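Local coordinates for protein dITP/XTP pyrophosphatase (Coxiella burnetii, PDB 3TQU) that probably hydrolyses non-canonical purine nucleoside triphosphates such as XTP, dITP and ITP to monophosphates and diphosphate, cleansing the nucleotide pool, at residues Glu36-Pro40 with Gln63-Pro67; Asn52-Ala57 with Leu69-Ser73. One frame throughout, in Å; residues are numbered along the deposited sequence.

Contact 1: residues Glu36-Pro40 with Gln63-Pro67; sequences EFSVP and QTGLP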
ATOM      1  N   GLU A  36      21.130   7.216 -13.692  1.00 16.87           N
ATOM      2  CA  GLU A  36      22.518   6.759 -13.718  1.00 16.03           C
ATOM      3  C   GLU A  36      22.645   5.390 -14.375  1.00 16.06           C
ATOM      4  O   GLU A  36      23.752   4.901 -14.613  1.00 14.00           O
ATOM      5  CB  GLU A  36      23.102   6.738 -12.306  1.00 15.39           C
ATOM      6  CG  GLU A  36      23.437   8.121 -11.777  1.00 13.80           C
ATOM      7  CD  GLU A  36      24.501   8.809 -12.612  1.00 15.84           C
ATOM      8  OE1 GLU A  36      25.651   8.323 -12.620  1.00 17.54           O
ATOM      9  OE2 GLU A  36      24.188   9.826 -13.266  1.00 17.18           O
ATOM     10  N   PHE A  37      21.496   4.782 -14.657  1.00 16.34           N
ATOM     11  CA  PHE A  37      21.422   3.512 -15.370  1.00 16.95           C
ATOM     12  C   PHE A  37      20.759   3.730 -16.721  1.00 13.97           C
ATOM     13  O   PHE A  37      20.447   2.777 -17.433  1.00 14.99           O
ATOM     14  CB  PHE A  37      20.601   2.498 -14.571  1.00 15.02           C
ATOM     15  CG  PHE A  37      21.246   2.069 -13.285  1.00 15.88           C
ATOM     16  CD1 PHE A  37      21.992   0.903 -13.226  1.00 15.29           C
ATOM     17  CD2 PHE A  37      21.106   2.827 -12.137  1.00 16.92           C
ATOM     18  CE1 PHE A  37      22.586   0.502 -12.043  1.00 16.23           C
ATOM     19  CE2 PHE A  37      21.699   2.434 -10.952  1.00 16.23           C
ATOM     20  CZ  PHE A  37      22.439   1.270 -10.905  1.00 14.02           C
ATOM     21  N   SER A  38      20.533   4.997 -17.055  1.00  9.57           N
ATOM     22  CA  SER A  38      19.849   5.371 -18.287  1.00 13.88           C
ATOM     23  C   SER A  38      18.456   4.759 -18.391  1.00 17.90           C
ATOM     24  O   SER A  38      18.022   4.356 -19.471  1.00 17.93           O
ATOM     25  CB  SER A  38      20.693   5.005 -19.508  1.00 15.42           C
ATOM     26  OG  SER A  38      21.905   5.738 -19.502  1.00 17.78           O
ATOM     27  N   VAL A  39      17.756   4.698 -17.261  1.00 17.21           N
ATOM     28  CA  VAL A  39      16.376   4.231 -17.239  1.00 17.08           C
ATOM     29  C   VAL A  39      15.433   5.377 -17.589  1.00 18.27           C
ATOM     30  O   VAL A  39      15.473   6.433 -16.958  1.00 20.21           O
ATOM     31  CB  VAL A  39      15.990   3.678 -15.853  1.00 17.29           C
ATOM     32  CG1 VAL A  39      14.535   3.237 -15.838  1.00 14.62           C
ATOM     33  CG2 VAL A  39      16.911   2.526 -15.466  1.00 19.54           C
ATOM     34  N   PRO A  40      14.580   5.173 -18.602  1.00 16.68           N
ATOM     35  CA  PRO A  40      13.613   6.208 -18.979  1.00 22.28           C
ATOM     36  C   PRO A  40      12.441   6.260 -18.000  1.00 21.15           C
ATOM     37  O   PRO A  40      12.175   5.275 -17.308  1.00 17.95           O
ATOM     38  CB  PRO A  40      13.129   5.741 -20.351  1.00 23.51           C
ATOM     39  CG  PRO A  40      13.271   4.260 -20.306  1.00 22.20           C
ATOM     40  CD  PRO A  40      14.485   3.980 -19.460  1.00 16.84           C
ATOM     41  N   GLN A  63      14.763  -2.744 -14.817  1.00 16.00           N
ATOM     42  CA  GLN A  63      15.818  -2.309 -15.725  1.00 19.33           C
ATOM     43  C   GLN A  63      17.216  -2.365 -15.109  1.00 20.54           C
ATOM     44  O   GLN A  63      18.194  -2.637 -15.808  1.00 24.88           O
ATOM     45  CB  GLN A  63      15.531  -0.896 -16.236  1.00 22.20           C
ATOM     46  CG  GLN A  63      14.139  -0.728 -16.800  1.00 26.18           C
ATOM     47  CD  GLN A  63      13.782  -1.825 -17.781  1.00 30.69           C
ATOM     48  OE1 GLN A  63      12.692  -2.395 -17.721  1.00 33.59           O
ATOM     49  NE2 GLN A  63      14.699  -2.126 -18.694  1.00 28.28           N
ATOM     50  N   THR A  64      17.311  -2.109 -13.808  1.00 15.67           N
ATOM     51  CA  THR A  64      18.614  -2.007 -13.154  1.00 12.81           C
ATOM     52  C   THR A  64      19.083  -3.305 -12.498  1.00 16.94           C
ATOM     53  O   THR A  64      20.284  -3.532 -12.355  1.00 19.61           O
ATOM     54  CB  THR A  64      18.636  -0.879 -12.105  1.00 15.67           C
ATOM     55  OG1 THR A  64      17.710  -1.183 -11.055  1.00 16.01           O
ATOM     56  CG2 THR A  64      18.264   0.449 -12.745  1.00 17.05           C
ATOM     57  N   GLY A  65      18.141  -4.151 -12.096  1.00 18.59           N
ATOM     58  CA  GLY A  65      18.484  -5.375 -11.394  1.00 19.03           C
ATOM     59  C   GLY A  65      18.742  -5.144  -9.915  1.00 16.68           C
ATOM     60  O   GLY A  65      19.129  -6.063  -9.192  1.00 16.45           O
ATOM     61  N   LEU A  66      18.528  -3.911  -9.463  1.00 14.62           N
ATOM     62  CA  LEU A  66      18.714  -3.557  -8.058  1.00 13.13           C
ATOM     63  C   LEU A  66      17.362  -3.309  -7.396  1.00 13.09           C
ATOM     64  O   LEU A  66      16.363  -3.134  -8.088  1.00 14.52           O
ATOM     65  CB  LEU A  66      19.564  -2.292  -7.939  1.00 12.86           C
ATOM     66  CG  LEU A  66      21.044  -2.321  -8.315  1.00 16.06           C
ATOM     67  CD1 LEU A  66      21.635  -0.935  -8.134  1.00 17.37           C
ATOM     68  CD2 LEU A  66      21.804  -3.337  -7.482  1.00 18.98           C
ATOM     69  N   PRO A  67      17.329  -3.294  -6.053  1.00 13.95           N
ATOM     70  CA  PRO A  67      16.128  -2.832  -5.349  1.00 14.32           C
ATOM     71  C   PRO A  67      15.817  -1.408  -5.789  1.00 15.45           C
ATOM     72  O   PRO A  67      16.739  -0.672  -6.126  1.00 15.36           O
ATOM     73  CB  PRO A  67      16.558  -2.839  -3.880  1.00 16.19           C
ATOM     74  CG  PRO A  67      17.686  -3.814  -3.814  1.00 17.88           C
ATOM     75  CD  PRO A  67      18.399  -3.699  -5.124  1.00 12.96           C
TER
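How a loop can settle on the end of a helix largely through apolar contacts is illustrated by Phe37, Thr64 and Val39. Phe37, at the close of a 3-10 segment, receives the methyl of Thr64 over one face of its ring: Thr64 CG2 lies 3.8 Å from the centroid of the Phe37 ring, 27° off its normal, a CH-pi contact. The far end of the ring reaches further along the chain, with Phe37 CZ 3.6 Å from Leu66 CD1. Val39 takes the same methyl from another direction, its CG2 standing 3.7 Å from Thr64 CG2 and 3.8 Å from Gln63 CB. Thr64 OG1 accepts from Leu66 N at 3.3 Å, an ST turn across Gly65, whose positive phi takes the chain out of the helix; the same hydroxyl hydrogen-bonds to Ala60 O. The contact joins the loop following strand 29-33 to the C-terminal end of helix 49-64, where Pro40 O also meets His59 NE2 in a hydrogen bond, with Phe37, Thr64 and Leu66 all resting on Val8 of strand 5-9.

Contact 2: residues Asn52-Ala57 with Leu69-Ser73; sequences NAIIKA and LADDS. With CA (calcium ion), chain E.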
ATOM      1  N   ASN A  52       0.843   3.983  -8.634  1.00  9.85           N
ATOM      2  CA  ASN A  52       1.871   4.677  -9.398  1.00 11.38           C
ATOM      3  C   ASN A  52       3.252   4.488  -8.780  1.00 13.41           C
ATOM      4  O   ASN A  52       4.243   4.300  -9.490  1.00  7.75           O
ATOM      5  CB  ASN A  52       1.527   6.161  -9.541  1.00 11.93           C
ATOM      6  CG  ASN A  52       0.385   6.400 -10.512  1.00 14.68           C
ATOM      7  OD1 ASN A  52       0.245   5.688 -11.509  1.00 17.82           O
ATOM      8  ND2 ASN A  52      -0.440   7.403 -10.226  1.00 15.26           N
ATOM      9  N   ALA A  53       3.307   4.525  -7.453  1.00  7.40           N
ATOM     10  CA  ALA A  53       4.554   4.296  -6.735  1.00 11.73           C
ATOM     11  C   ALA A  53       5.121   2.927  -7.090  1.00 11.94           C
ATOM     12  O   ALA A  53       6.318   2.784  -7.341  1.00 12.91           O
ATOM     13  CB  ALA A  53       4.336   4.412  -5.227  1.00 10.48           C
ATOM     14  N   ILE A  54       4.253   1.919  -7.124  1.00  8.48           N
ATOM     15  CA  ILE A  54       4.685   0.569  -7.475  1.00  8.24           C
ATOM     16  C   ILE A  54       5.111   0.480  -8.936  1.00 12.20           C
ATOM     17  O   ILE A  54       6.146  -0.110  -9.253  1.00  9.96           O
ATOM     18  CB  ILE A  54       3.589  -0.473  -7.179  1.00 10.07           C
ATOM     19  CG1 ILE A  54       3.453  -0.661  -5.667  1.00 10.63           C
ATOM     20  CG2 ILE A  54       3.922  -1.793  -7.838  1.00  8.44           C
ATOM     21  CD1 ILE A  54       2.220  -1.419  -5.251  1.00 12.40           C
ATOM     22  N   ILE A  55       4.313   1.072  -9.819  1.00 13.32           N
ATOM     23  CA  ILE A  55       4.611   1.061 -11.246  1.00 13.19           C
ATOM     24  C   ILE A  55       6.022   1.577 -11.508  1.00 12.38           C
ATOM     25  O   ILE A  55       6.769   0.996 -12.290  1.00 10.46           O
ATOM     26  CB  ILE A  55       3.596   1.902 -12.047  1.00 14.08           C
ATOM     27  CG1 ILE A  55       2.257   1.162 -12.157  1.00 13.32           C
ATOM     28  CG2 ILE A  55       4.138   2.221 -13.434  1.00 18.45           C
ATOM     29  CD1 ILE A  55       1.167   1.962 -12.854  1.00 10.90           C
ATOM     30  N   LYS A  56       6.383   2.661 -10.833  1.00 11.83           N
ATOM     31  CA  LYS A  56       7.662   3.316 -11.075  1.00 16.17           C
ATOM     32  C   LYS A  56       8.826   2.578 -10.413  1.00 15.38           C
ATOM     33  O   LYS A  56       9.914   2.486 -10.981  1.00 11.51           O
ATOM     34  CB  LYS A  56       7.603   4.780 -10.630  1.00 15.42           C
ATOM     35  CG  LYS A  56       6.555   5.595 -11.386  1.00 14.28           C
ATOM     36  CD  LYS A  56       6.646   7.078 -11.070  1.00 14.19           C
ATOM     37  CE  LYS A  56       6.362   7.359  -9.602  1.00 12.10           C
ATOM     38  NZ  LYS A  56       6.326   8.828  -9.331  1.00 13.07           N
ATOM     39  N   ALA A  57       8.594   2.041  -9.221  1.00 13.41           N
ATOM     40  CA  ALA A  57       9.624   1.273  -8.534  1.00 10.47           C
ATOM     41  C   ALA A  57       9.897  -0.053  -9.244  1.00  7.54           C
ATOM     42  O   ALA A  57      11.050  -0.451  -9.408  1.00  8.56           O
ATOM     43  CB  ALA A  57       9.238   1.037  -7.076  1.00  8.62           C
ATOM     44  N   LEU A  69      13.203   2.245  -5.237  1.00 13.10           N
ATOM     45  CA  LEU A  69      12.266   2.979  -4.405  1.00 13.57           C
ATOM     46  C   LEU A  69      11.637   4.104  -5.212  1.00 11.24           C
ATOM     47  O   LEU A  69      12.337   4.859  -5.894  1.00  7.49           O
ATOM     48  CB  LEU A  69      12.986   3.545  -3.181  1.00 16.08           C
ATOM     49  CG  LEU A  69      12.152   4.252  -2.112  1.00 18.54           C
ATOM     50  CD1 LEU A  69      12.860   4.183  -0.771  1.00 16.48           C
ATOM     51  CD2 LEU A  69      11.858   5.701  -2.502  1.00 17.94           C
ATOM     52  N   ALA A  70      10.315   4.208  -5.143  1.00  8.00           N
ATOM     53  CA  ALA A  70       9.613   5.280  -5.831  1.00  7.39           C
ATOM     54  C   ALA A  70       8.507   5.832  -4.946  1.00 15.39           C
ATOM     55  O   ALA A  70       8.095   5.187  -3.981  1.00 14.09           O
ATOM     56  CB  ALA A  70       9.041   4.782  -7.149  1.00  8.48           C
ATOM     57  N   ASP A  71       8.033   7.029  -5.267  1.00 13.18           N
ATOM     58  CA  ASP A  71       6.903   7.590  -4.545  1.00 14.20           C
ATOM     59  C   ASP A  71       5.924   8.229  -5.511  1.00 15.19           C
ATOM     60  O   ASP A  71       6.286   8.585  -6.633  1.00 15.38           O
ATOM     61  CB  ASP A  71       7.365   8.635  -3.524  1.00 16.88           C
ATOM     62  CG  ASP A  71       7.432  10.036  -4.112  1.00 20.75           C
ATOM     63  OD1 ASP A  71       8.539  10.484  -4.473  1.00 19.06           O
ATOM     64  OD2 ASP A  71       6.372  10.692  -4.214  1.00 26.14           O
ATOM     65  N   ASP A  72       4.680   8.359  -5.072  1.00 13.33           N
ATOM     66  CA  ASP A  72       3.726   9.213  -5.759  1.00 11.30           C
ATOM     67  C   ASP A  72       3.003  10.057  -4.718  1.00 12.90           C
ATOM     68  O   ASP A  72       2.779   9.611  -3.587  1.00 11.54           O
ATOM     69  CB  ASP A  72       2.737   8.404  -6.600  1.00  8.96           C
ATOM     70  CG  ASP A  72       1.892   9.284  -7.494  1.00 13.82           C
ATOM     71  OD1 ASP A  72       2.327  10.420  -7.756  1.00 14.48           O
ATOM     72  OD2 ASP A  72       0.803   8.858  -7.932  1.00 14.96           O
ATOM     73  N   SER A  73       2.648  11.279  -5.091  1.00 11.06           N
ATOM     74  CA  SER A  73       2.070  12.212  -4.138  1.00 11.51           C
ATOM     75  C   SER A  73       0.992  13.066  -4.784  1.00 12.89           C
ATOM     76  O   SER A  73       0.912  13.165  -6.008  1.00 13.06           O
ATOM     77  CB  SER A  73       3.159  13.118  -3.573  1.00 12.13           C
ATOM     78  OG  SER A  73       3.754  13.882  -4.611  1.00 15.55           O
TER
HETATM   79 CA    CA E 201       2.884  11.631  -9.944  1.00 17.38          CA
HETATM   80  O   HOH W   1       0.373  10.824  -9.792  0.64 21.62           O
HETATM   81  O   HOH W   2       2.618  13.430  -8.081  0.70 12.84           O
HETATM   82  O   HOH W   3       2.283  13.785 -11.313  0.67 21.60           O
HETATM   83  O   HOH W   4       5.185  11.648  -8.948  1.00 18.83           O
HETATM   84  O   HOH W   5       4.788  12.928 -11.264  1.00 40.54           O
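Helix against sheet is a common alpha/beta packing, and here helix 52-57 runs nearly antiparallel to strand 69-73, at 150°, with axes 6.4 Å apart. Small residues permit this closeness. Ala70 CB fits against the helix backbone, 3.4 Å from Ala53 O and 3.5 Å from Ala57 N, and meets Ala57 CB at 3.8 Å; Ala53 CB sits 4.0 Å from Asp72 N. Two hydrogen bonds reinforce the packing. Asn52 ND2 donates to Asp72 OD2 (3.0 Å), while Asn52 OD1 accepts from Gly46 N; Lys56 NZ donates to Asp71 O (2.7 Å) and also hydrogen-bonds to Glu44. Metal coordination comes third: Asp72 OD1 lies 2.6 Å from the calcium ion, which five waters and Glu44 also ligate. Asp72 OD2, besides meeting Asn52, accepts from a metal-bound water at 2.7 Å. Asp72 is the predicted proton acceptor and magnesium ligand, so calcium probably occupies the magnesium site. The Asn52 bond therefore probably helps orient a carboxylate with one oxygen on the metal and the other on a coordinated water.

In the fold
One helix can serve both the periphery and a metal site, as these contacts illustrate. Their centres lie about 14 Å apart on the same side of the chain's centre, and both use helix 49-64: contact 2 draws on its earlier turns, contact 1 on its C-terminal end. Along the chain the segments alternate, 36-40, 52-57, 63-67, 69-73, so the two contacts interlock in sequence. The turn at 63-67 leads directly into strand 68-77, a central strand of the mixed sheet, flanked by strands 5-9 and 118-128. Contact 1 is superficial, about 21 Å from the chain's centre, whereas contact 2 is buried, about 9 Å from it, and contributes Asp72 to the metal site of this Ham1 family enzyme.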